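Local coordinates for protein putative glucarate dehydratase (Pseudomonas fluorescens, PDB 4IT1) that probably dehydrates D-glucarate to 5-dehydro-4-deoxy-D-glucarate with the help of magnesium, as a member of the mandelate racemase/muconate lactonizing enzyme family, at residues 267-272 with 289-294; 150-155 with 400-405; 170-175 with 194-199. One frame throughout, in Å; residues are numbered along the deposited sequence.

Contact 1: 267-272 with 289-294; sequences YEDPTP and ATNMVV. With MG (magnesium ion), chain E.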
loop_
_atom_site.group_PDB
_atom_site.type_symbol
_atom_site.label_atom_id
_atom_site.label_comp_id
_atom_site.label_asym_id
_atom_site.label_seq_id
_atom_site.Cartn_x
_atom_site.Cartn_y
_atom_site.Cartn_z
ATOM N N TYR A 267 -18.644 -14.238 -12.967
ATOM C CA TYR A 267 -18.262 -15.634 -12.762
ATOM C C TYR A 267 -16.935 -15.667 -12.011
ATOM O O TYR A 267 -15.933 -15.119 -12.489
ATOM C CB TYR A 267 -18.058 -16.337 -14.099
ATOM C CG TYR A 267 -19.267 -16.453 -15.006
ATOM C CD1 TYR A 267 -19.807 -15.334 -15.647
ATOM C CD2 TYR A 267 -19.835 -17.699 -15.270
ATOM C CE1 TYR A 267 -20.904 -15.454 -16.493
ATOM C CE2 TYR A 267 -20.924 -17.833 -16.121
ATOM C CZ TYR A 267 -21.458 -16.711 -16.727
ATOM O OH TYR A 267 -22.542 -16.852 -17.565
ATOM N N GLU A 268 -16.911 -16.273 -10.836
ATOM C CA GLU A 268 -15.687 -16.463 -10.069
ATOM C C GLU A 268 -15.023 -17.795 -10.396
ATOM O O GLU A 268 -15.617 -18.802 -10.211
ATOM C CB GLU A 268 -15.978 -16.403 -8.573
ATOM C CG GLU A 268 -14.740 -16.436 -7.687
ATOM C CD GLU A 268 -14.997 -16.825 -6.245
ATOM O OE1 GLU A 268 -16.086 -16.599 -5.732
ATOM O OE2 GLU A 268 -14.095 -17.353 -5.599
ATOM N N ASP A 269 -13.797 -17.783 -10.891
ATOM C CA ASP A 269 -13.035 -19.027 -11.166
ATOM C C ASP A 269 -13.876 -20.128 -11.807
ATOM O O ASP A 269 -14.016 -21.207 -11.237
ATOM C CB ASP A 269 -12.413 -19.587 -9.876
ATOM C CG ASP A 269 -11.390 -18.663 -9.284
ATOM O OD1 ASP A 269 -10.529 -18.177 -10.047
ATOM O OD2 ASP A 269 -11.448 -18.406 -8.060
ATOM N N PRO A 270 -14.471 -19.860 -12.978
ATOM C CA PRO A 270 -15.206 -20.978 -13.568
ATOM C C PRO A 270 -14.294 -22.072 -14.138
ATOM O O PRO A 270 -14.706 -23.226 -14.229
ATOM C CB PRO A 270 -16.015 -20.316 -14.686
ATOM C CG PRO A 270 -15.294 -19.047 -14.994
ATOM C CD PRO A 270 -14.693 -18.596 -13.700
ATOM N N THR A 271 -13.075 -21.695 -14.520
ATOM C CA THR A 271 -12.155 -22.570 -15.245
ATOM C C THR A 271 -10.729 -22.415 -14.681
ATOM O O THR A 271 -10.344 -21.318 -14.282
ATOM C CB THR A 271 -12.250 -22.300 -16.765
ATOM O OG1 THR A 271 -11.768 -23.427 -17.503
ATOM C CG2 THR A 271 -11.504 -21.049 -17.173
ATOM N N PRO A 272 -9.944 -23.509 -14.611
ATOM C CA PRO A 272 -8.692 -23.386 -13.850
ATOM C C PRO A 272 -7.545 -22.685 -14.596
ATOM O O PRO A 272 -7.520 -22.673 -15.827
ATOM C CB PRO A 272 -8.337 -24.837 -13.531
ATOM C CG PRO A 272 -8.923 -25.625 -14.661
ATOM C CD PRO A 272 -10.093 -24.847 -15.218
ATOM N N ALA A 289 -13.877 -13.222 -11.971
ATOM C CA ALA A 289 -13.334 -12.956 -10.650
ATOM C C ALA A 289 -12.530 -14.173 -10.215
ATOM O O ALA A 289 -12.744 -15.275 -10.735
ATOM C CB ALA A 289 -14.463 -12.701 -9.661
ATOM N N THR A 290 -11.620 -13.980 -9.260
ATOM C CA THR A 290 -10.823 -15.091 -8.754
ATOM C C THR A 290 -10.455 -14.961 -7.283
ATOM O O THR A 290 -10.253 -13.867 -6.772
ATOM C CB THR A 290 -9.504 -15.265 -9.555
ATOM O OG1 THR A 290 -8.902 -16.527 -9.223
ATOM C CG2 THR A 290 -8.516 -14.156 -9.241
ATOM N N ASN A 291 -10.366 -16.098 -6.610
ATOM C CA ASN A 291 -9.496 -16.199 -5.446
ATOM C C ASN A 291 -8.664 -17.491 -5.493
ATOM O O ASN A 291 -8.376 -18.117 -4.470
ATOM C CB ASN A 291 -10.242 -15.950 -4.122
ATOM C CG ASN A 291 -11.350 -16.948 -3.839
ATOM O OD1 ASN A 291 -11.620 -17.874 -4.607
ATOM N ND2 ASN A 291 -12.007 -16.756 -2.703
ATOM N N MET A 292 -8.280 -17.863 -6.712
ATOM C CA MET A 292 -7.512 -19.085 -6.968
ATOM C C MET A 292 -6.267 -18.803 -7.785
ATOM O O MET A 292 -5.186 -19.270 -7.434
ATOM C CB MET A 292 -8.366 -20.142 -7.665
ATOM C CG MET A 292 -9.293 -20.886 -6.710
ATOM S SD MET A 292 -10.418 -22.026 -7.529
ATOM C CE MET A 292 -9.348 -23.449 -7.787
ATOM N N VAL A 293 -6.416 -18.031 -8.862
ATOM C CA VAL A 293 -5.281 -17.737 -9.729
ATOM C C VAL A 293 -4.554 -16.435 -9.379
ATOM O O VAL A 293 -3.459 -16.177 -9.873
ATOM C CB VAL A 293 -5.645 -17.814 -11.219
ATOM C CG1 VAL A 293 -6.163 -19.202 -11.549
ATOM C CG2 VAL A 293 -6.670 -16.743 -11.593
ATOM N N VAL A 294 -5.160 -15.616 -8.525
ATOM C CA VAL A 294 -4.482 -14.432 -8.004
ATOM C C VAL A 294 -4.676 -14.437 -6.495
ATOM O O VAL A 294 -5.700 -13.968 -5.985
ATOM C CB VAL A 294 -5.000 -13.110 -8.642
ATOM C CG1 VAL A 294 -4.341 -11.900 -8.001
ATOM C CG2 VAL A 294 -4.740 -13.091 -10.135
HETATM MG MG MG E . -13.475 -19.024 -4.491
HETATM O O HOH W 1 -12.800 -19.759 -6.408
HETATM O O HOH W 2 -14.094 -18.529 -2.548
HETATM O O HOH W 3 -12.502 -20.628 -3.677
#
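D269 and T290 form the tight heart of this contact, the aspartate using both carboxylate oxygens. Its OD1 receives the hydroxyl OG1 of T290 at a very short 2.5 Å, while OD2 of D269 takes the backbone N of N291 at 2.9 Å on its syn side. T290 is fixed from its own loop as well: with OG1 anti to the backbone N (chi1 -167°), the hydroxyl oxygen also accepts from the backbone N of M292 and of V293, making an ST turn and an ST motif. Behind this knot the parallel strands 266-268 and 288-290, neighbours in one beta-alpha-beta unit of the barrel, are joined from A289 N to Y267 O (2.8 Å) and from D269 N to A289 O (2.7 Å). The magnesium ion sits at their C-terminal ends. E268 sends an extended chain to it, OE2 lying 2.1 Å from the metal, and N291 offers OD1 at 2.2 Å, carboxylate and amide planes standing 80° apart. D243 and three waters complete the six ligands. D269, seen to bind magnesium in a crystal structure of this protein though not in this chain, here acts from the second shell, its OD2 accepting from a metal-bound water. Packing is looser beside M292, which is partly exposed and lays CG 3.6 Å from D269 OD2, and beside V293, whose CG2 only skirts the carboxylate.

Contact 2: 150-155 with 400-405; sequences VPLVDL and PGLGLE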
loop_
_atom_site.group_PDB
_atom_site.type_symbol
_atom_site.label_atom_id
_atom_site.label_comp_id
_atom_site.label_asym_id
_atom_site.label_seq_id
_atom_site.Cartn_x
_atom_site.Cartn_y
_atom_site.Cartn_z
ATOM N N VAL A 150 -9.554 4.273 19.585
ATOM C CA VAL A 150 -10.179 4.486 18.275
ATOM C C VAL A 150 -10.523 3.154 17.607
ATOM O O VAL A 150 -9.866 2.152 17.880
ATOM C CB VAL A 150 -9.270 5.316 17.338
ATOM C CG1 VAL A 150 -9.083 6.726 17.886
ATOM C CG2 VAL A 150 -7.923 4.635 17.125
ATOM N N PRO A 151 -11.561 3.131 16.743
ATOM C CA PRO A 151 -11.833 1.892 16.001
ATOM C C PRO A 151 -10.672 1.558 15.070
ATOM O O PRO A 151 -9.912 2.455 14.685
ATOM C CB PRO A 151 -13.110 2.208 15.211
ATOM C CG PRO A 151 -13.223 3.694 15.204
ATOM C CD PRO A 151 -12.563 4.174 16.465
ATOM N N LEU A 152 -10.518 0.279 14.733
ATOM C CA LEU A 152 -9.328 -0.176 14.008
ATOM C C LEU A 152 -9.180 0.587 12.692
ATOM O O LEU A 152 -8.101 1.081 12.372
ATOM C CB LEU A 152 -9.368 -1.693 13.770
ATOM C CG LEU A 152 -8.039 -2.435 13.557
ATOM C CD1 LEU A 152 -8.227 -3.925 13.792
ATOM C CD2 LEU A 152 -7.444 -2.199 12.178
ATOM N N VAL A 153 -10.290 0.708 11.969
ATOM C CA VAL A 153 -10.348 1.405 10.685
ATOM C C VAL A 153 -9.609 2.763 10.661
ATOM O O VAL A 153 -9.064 3.155 9.622
ATOM C CB VAL A 153 -11.813 1.528 10.211
ATOM C CG1 VAL A 153 -12.625 2.436 11.134
ATOM C CG2 VAL A 153 -11.881 1.987 8.764
ATOM N N ASP A 154 -9.565 3.449 11.808
ATOM C CA ASP A 154 -8.907 4.756 11.920
ATOM C C ASP A 154 -7.390 4.672 11.781
ATOM O O ASP A 154 -6.746 5.625 11.320
ATOM C CB ASP A 154 -9.301 5.463 13.229
ATOM C CG ASP A 154 -10.741 6.005 13.207
ATOM O OD1 ASP A 154 -11.416 5.934 12.153
ATOM O OD2 ASP A 154 -11.200 6.510 14.254
ATOM N N LEU A 155 -6.825 3.532 12.181
ATOM C CA LEU A 155 -5.408 3.239 11.962
ATOM C C LEU A 155 -5.103 3.101 10.480
ATOM O O LEU A 155 -3.984 3.353 10.040
ATOM C CB LEU A 155 -5.015 1.941 12.666
ATOM C CG LEU A 155 -4.884 1.967 14.183
ATOM C CD1 LEU A 155 -5.095 0.568 14.727
ATOM C CD2 LEU A 155 -3.528 2.518 14.597
ATOM N N PRO A 400 -13.534 0.707 20.386
ATOM C CA PRO A 400 -12.076 0.587 20.218
ATOM C C PRO A 400 -11.666 -0.713 19.516
ATOM O O PRO A 400 -12.235 -1.780 19.783
ATOM C CB PRO A 400 -11.540 0.607 21.657
ATOM C CG PRO A 400 -12.651 1.140 22.494
ATOM C CD PRO A 400 -13.917 0.721 21.810
ATOM N N GLY A 401 -10.690 -0.608 18.618
ATOM C CA GLY A 401 -10.231 -1.744 17.821
ATOM C C GLY A 401 -11.340 -2.424 17.049
ATOM O O GLY A 401 -12.125 -1.769 16.358
ATOM N N LEU A 402 -11.407 -3.744 17.183
ATOM C CA LEU A 402 -12.465 -4.539 16.563
ATOM C C LEU A 402 -13.795 -4.405 17.309
ATOM O O LEU A 402 -14.848 -4.779 16.780
ATOM C CB LEU A 402 -12.051 -6.016 16.485
ATOM C CG LEU A 402 -10.872 -6.399 15.583
ATOM C CD1 LEU A 402 -10.409 -7.813 15.891
ATOM C CD2 LEU A 402 -11.228 -6.261 14.109
ATOM N N GLY A 403 -13.738 -3.879 18.535
ATOM C CA GLY A 403 -14.919 -3.747 19.394
ATOM C C GLY A 403 -15.494 -5.092 19.804
ATOM O O GLY A 403 -16.712 -5.291 19.792
ATOM N N LEU A 404 -14.608 -6.018 20.159
ATOM C CA LEU A 404 -15.005 -7.375 20.506
ATOM C C LEU A 404 -14.256 -7.883 21.738
ATOM O O LEU A 404 -13.090 -7.529 21.969
ATOM C CB LEU A 404 -14.758 -8.319 19.326
ATOM C CG LEU A 404 -15.515 -8.162 18.004
ATOM C CD1 LEU A 404 -14.929 -9.125 16.984
ATOM C CD2 LEU A 404 -17.011 -8.399 18.165
ATOM N N GLU A 405 -14.935 -8.717 22.525
ATOM C CA GLU A 405 -14.333 -9.300 23.725
ATOM C C GLU A 405 -14.493 -10.820 23.777
ATOM O O GLU A 405 -15.569 -11.353 23.489
ATOM C CB GLU A 405 -14.886 -8.632 24.994
ATOM C CG GLU A 405 -14.273 -7.260 25.266
ATOM C CD GLU A 405 -14.931 -6.509 26.411
ATOM O OE1 GLU A 405 -15.944 -6.990 26.962
ATOM O OE2 GLU A 405 -14.427 -5.421 26.759
#
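A type II' beta turn from P400 to G403 presents G401 to the loop that follows helix 128-148, and the two backbones meet in a single bridge around P151. G401 works in both directions: its N donates to V150 O at 3.0 Å, and its O accepts from L152 N at 3.1 Å. The first bond is fairly straight (163° at the hydrogen), the second less so (152°). G401 holds the first corner of the turn, where type II' geometry needs a positive phi (here 55°), which a residue without a side chain adopts readily, and the turn closes from G403 N to P400 O. On one flank L152 and L402 lie side by side and point the same way, CD1 of L152 meeting CD2 of L402 at 3.8 Å. Helix 348-360 covers this leucine pair through H356 and M352, while F93 of the second subunit packs on V150. D142 accepts from L402 N, and a salt bridge between D154 and R398 gives the same two loops a further tie. Because the bridging bonds are made by main-chain atoms alone, the join depends on backbone shape, with the leucines adding a single apolar contact on one side.

Contact 3: 170-175 with 194-199; sequences LFFKYA and QQIVAQ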
loop_
_atom_site.group_PDB
_atom_site.type_symbol
_atom_site.label_atom_id
_atom_site.label_comp_id
_atom_site.label_asym_id
_atom_site.label_seq_id
_atom_site.Cartn_x
_atom_site.Cartn_y
_atom_site.Cartn_z
ATOM N N LEU A 170 -24.581 -19.342 -0.802
ATOM C CA LEU A 170 -25.379 -20.555 -0.927
ATOM C C LEU A 170 -24.562 -21.792 -1.308
ATOM O O LEU A 170 -23.670 -21.725 -2.166
ATOM C CB LEU A 170 -26.454 -20.374 -1.998
ATOM C CG LEU A 170 -27.440 -19.209 -1.964
ATOM C CD1 LEU A 170 -28.507 -19.446 -3.027
ATOM C CD2 LEU A 170 -28.057 -19.055 -0.585
ATOM N N PHE A 171 -24.923 -22.923 -0.703
ATOM C CA PHE A 171 -24.280 -24.210 -0.943
ATOM C C PHE A 171 -25.314 -25.277 -1.233
ATOM O O PHE A 171 -26.411 -25.255 -0.672
ATOM C CB PHE A 171 -23.525 -24.661 0.302
ATOM C CG PHE A 171 -22.256 -23.917 0.548
ATOM C CD1 PHE A 171 -22.265 -22.699 1.217
ATOM C CD2 PHE A 171 -21.036 -24.448 0.135
ATOM C CE1 PHE A 171 -21.085 -22.013 1.461
ATOM C CE2 PHE A 171 -19.850 -23.768 0.378
ATOM C CZ PHE A 171 -19.873 -22.546 1.040
ATOM N N PHE A 172 -24.960 -26.223 -2.093
ATOM C CA PHE A 172 -25.646 -27.501 -2.097
ATOM C C PHE A 172 -25.157 -28.269 -0.869
ATOM O O PHE A 172 -24.013 -28.096 -0.434
ATOM C CB PHE A 172 -25.380 -28.266 -3.383
ATOM C CG PHE A 172 -25.876 -27.559 -4.612
ATOM C CD1 PHE A 172 -27.209 -27.658 -4.997
ATOM C CD2 PHE A 172 -25.017 -26.779 -5.380
ATOM C CE1 PHE A 172 -27.678 -27.002 -6.132
ATOM C CE2 PHE A 172 -25.478 -26.127 -6.518
ATOM C CZ PHE A 172 -26.811 -26.236 -6.895
ATOM N N LYS A 173 -26.044 -29.066 -0.278
ATOM C CA LYS A 173 -25.703 -29.845 0.908
ATOM C C LYS A 173 -26.556 -31.103 0.996
ATOM O O LYS A 173 -27.634 -31.171 0.395
ATOM C CB LYS A 173 -25.825 -28.998 2.193
ATOM C CG LYS A 173 -27.251 -28.615 2.602
ATOM C CD LYS A 173 -27.276 -27.623 3.764
ATOM C CE LYS A 173 -26.906 -28.262 5.099
ATOM N NZ LYS A 173 -27.870 -29.321 5.524
ATOM N N TYR A 174 -26.052 -32.102 1.720
ATOM C CA TYR A 174 -26.850 -33.268 2.098
ATOM C C TYR A 174 -27.639 -32.912 3.353
ATOM O O TYR A 174 -27.290 -31.961 4.061
ATOM C CB TYR A 174 -25.969 -34.501 2.370
ATOM C CG TYR A 174 -25.275 -35.091 1.154
ATOM C CD1 TYR A 174 -25.923 -35.176 -0.083
ATOM C CD2 TYR A 174 -23.980 -35.600 1.251
ATOM C CE1 TYR A 174 -25.287 -35.723 -1.190
ATOM C CE2 TYR A 174 -23.337 -36.155 0.149
ATOM C CZ TYR A 174 -23.993 -36.213 -1.068
ATOM O OH TYR A 174 -23.364 -36.758 -2.165
ATOM N N ALA A 175 -28.688 -33.680 3.632
ATOM C CA ALA A 175 -29.504 -33.474 4.825
ATOM C C ALA A 175 -28.679 -33.642 6.103
ATOM O O ALA A 175 -28.864 -32.909 7.073
ATOM C CB ALA A 175 -30.692 -34.425 4.822
ATOM N N GLN A 194 -35.674 -25.780 -5.990
ATOM C CA GLN A 194 -36.623 -25.523 -4.910
ATOM C C GLN A 194 -35.943 -25.369 -3.546
ATOM O O GLN A 194 -36.213 -24.416 -2.813
ATOM C CB GLN A 194 -37.662 -26.643 -4.864
ATOM C CG GLN A 194 -38.860 -26.362 -3.975
ATOM C CD GLN A 194 -40.016 -27.303 -4.251
ATOM O OE1 GLN A 194 -40.327 -27.605 -5.405
ATOM N NE2 GLN A 194 -40.666 -27.767 -3.190
ATOM N N GLN A 195 -35.045 -26.295 -3.225
ATOM C CA GLN A 195 -34.387 -26.325 -1.917
ATOM C C GLN A 195 -33.345 -25.219 -1.773
ATOM O O GLN A 195 -33.090 -24.736 -0.664
ATOM C CB GLN A 195 -33.735 -27.692 -1.685
ATOM C CG GLN A 195 -34.712 -28.857 -1.650
ATOM C CD GLN A 195 -34.067 -30.192 -1.984
ATOM O OE1 GLN A 195 -33.163 -30.279 -2.818
ATOM N NE2 GLN A 195 -34.545 -31.248 -1.344
ATOM N N ILE A 196 -32.739 -24.839 -2.898
ATOM C CA ILE A 196 -31.763 -23.742 -2.929
ATOM C C ILE A 196 -32.457 -22.384 -2.791
ATOM O O ILE A 196 -32.050 -21.555 -1.968
ATOM C CB ILE A 196 -30.838 -23.818 -4.181
ATOM C CG1 ILE A 196 -29.581 -24.643 -3.867
ATOM C CG2 ILE A 196 -30.410 -22.438 -4.663
ATOM C CD1 ILE A 196 -28.650 -24.022 -2.837
ATOM N N VAL A 197 -33.515 -22.181 -3.583
ATOM C CA VAL A 197 -34.358 -20.981 -3.491
ATOM C C VAL A 197 -34.792 -20.770 -2.040
ATOM O O VAL A 197 -34.611 -19.687 -1.475
ATOM C CB VAL A 197 -35.580 -21.069 -4.438
ATOM C CG1 VAL A 197 -36.653 -20.054 -4.058
ATOM C CG2 VAL A 197 -35.150 -20.865 -5.886
ATOM N N ALA A 198 -35.321 -21.835 -1.442
ATOM C CA ALA A 198 -35.710 -21.854 -0.036
ATOM C C ALA A 198 -34.545 -21.520 0.901
ATOM O O ALA A 198 -34.731 -20.812 1.892
ATOM C CB ALA A 198 -36.302 -23.207 0.313
ATOM N N GLN A 199 -33.351 -22.023 0.588
ATOM C CA GLN A 199 -32.175 -21.777 1.427
ATOM C C GLN A 199 -31.782 -20.294 1.407
ATOM O O GLN A 199 -31.428 -19.716 2.442
ATOM C CB GLN A 199 -30.997 -22.664 0.995
ATOM C CG GLN A 199 -29.769 -22.543 1.893
ATOM C CD GLN A 199 -28.508 -23.130 1.272
ATOM O OE1 GLN A 199 -27.531 -22.416 1.023
ATOM N NE2 GLN A 199 -28.519 -24.437 1.026
#
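The backbone of 170-173 runs extended past helix 193-207, with CA of L170 7.3 Å from CA of Q199 and side chains filling the space between. Q199 bridges it with an extended chain, CG anti to the backbone N (chi1 -175°), which brings the terminal amide edge-on to the backbone N and O of F171, with F171 O only 13° out of the amide plane. There the OE1 of Q199 accepts from F171 N at 3.2 Å, in the carbonyl plane and on a lone pair, while NE2 of Q199 donates to F171 O at 2.8 Å, nearly along the C=O axis. Alongside, I196 wedges between neighbours: its CG2 touches CD1 of L170 at 3.9 Å, and its CG1 lies 3.8 Å from CE1 of F172, the two side chains crossing at about a right angle. The ring of F171 turns the other way, toward K215, a predicted proton acceptor, and the bound tartrate. A leucine in place of Q199 would probably leave F171 N and O without their partners in this buried place, and the chain bearing the F171 ring freer to shift. One side-chain amide thus pairs with F171 much as a neighbouring strand would, consistent with helix 193-207 holding in place the backbone from which the F171 ring reaches the pocket.

How the contacts relate
Along the chain contact 3 closes before contact 1 opens, and both are nested inside the long loop closed by contact 2. Contacts 1 and 3 are built on the same barrel sheet: strand 163-170 leads into 170-175, which packs on helix 193-207, and strands 266-268 and 288-290 carry contact 1. Their centres are 23 Å apart with the catalytic pocket close to both, contact 1 holding the metal and contact 3 contributing F171, whose side chain lies about 9 Å from the magnesium. Contact 2 lies 32 Å from contact 1, centre to centre, on the opposite side of the chain's centre, and 36 Å from contact 3. It ties the loop after helix 128-148 to the one after strand 393-395, beside the second subunit and away from the site chemistry.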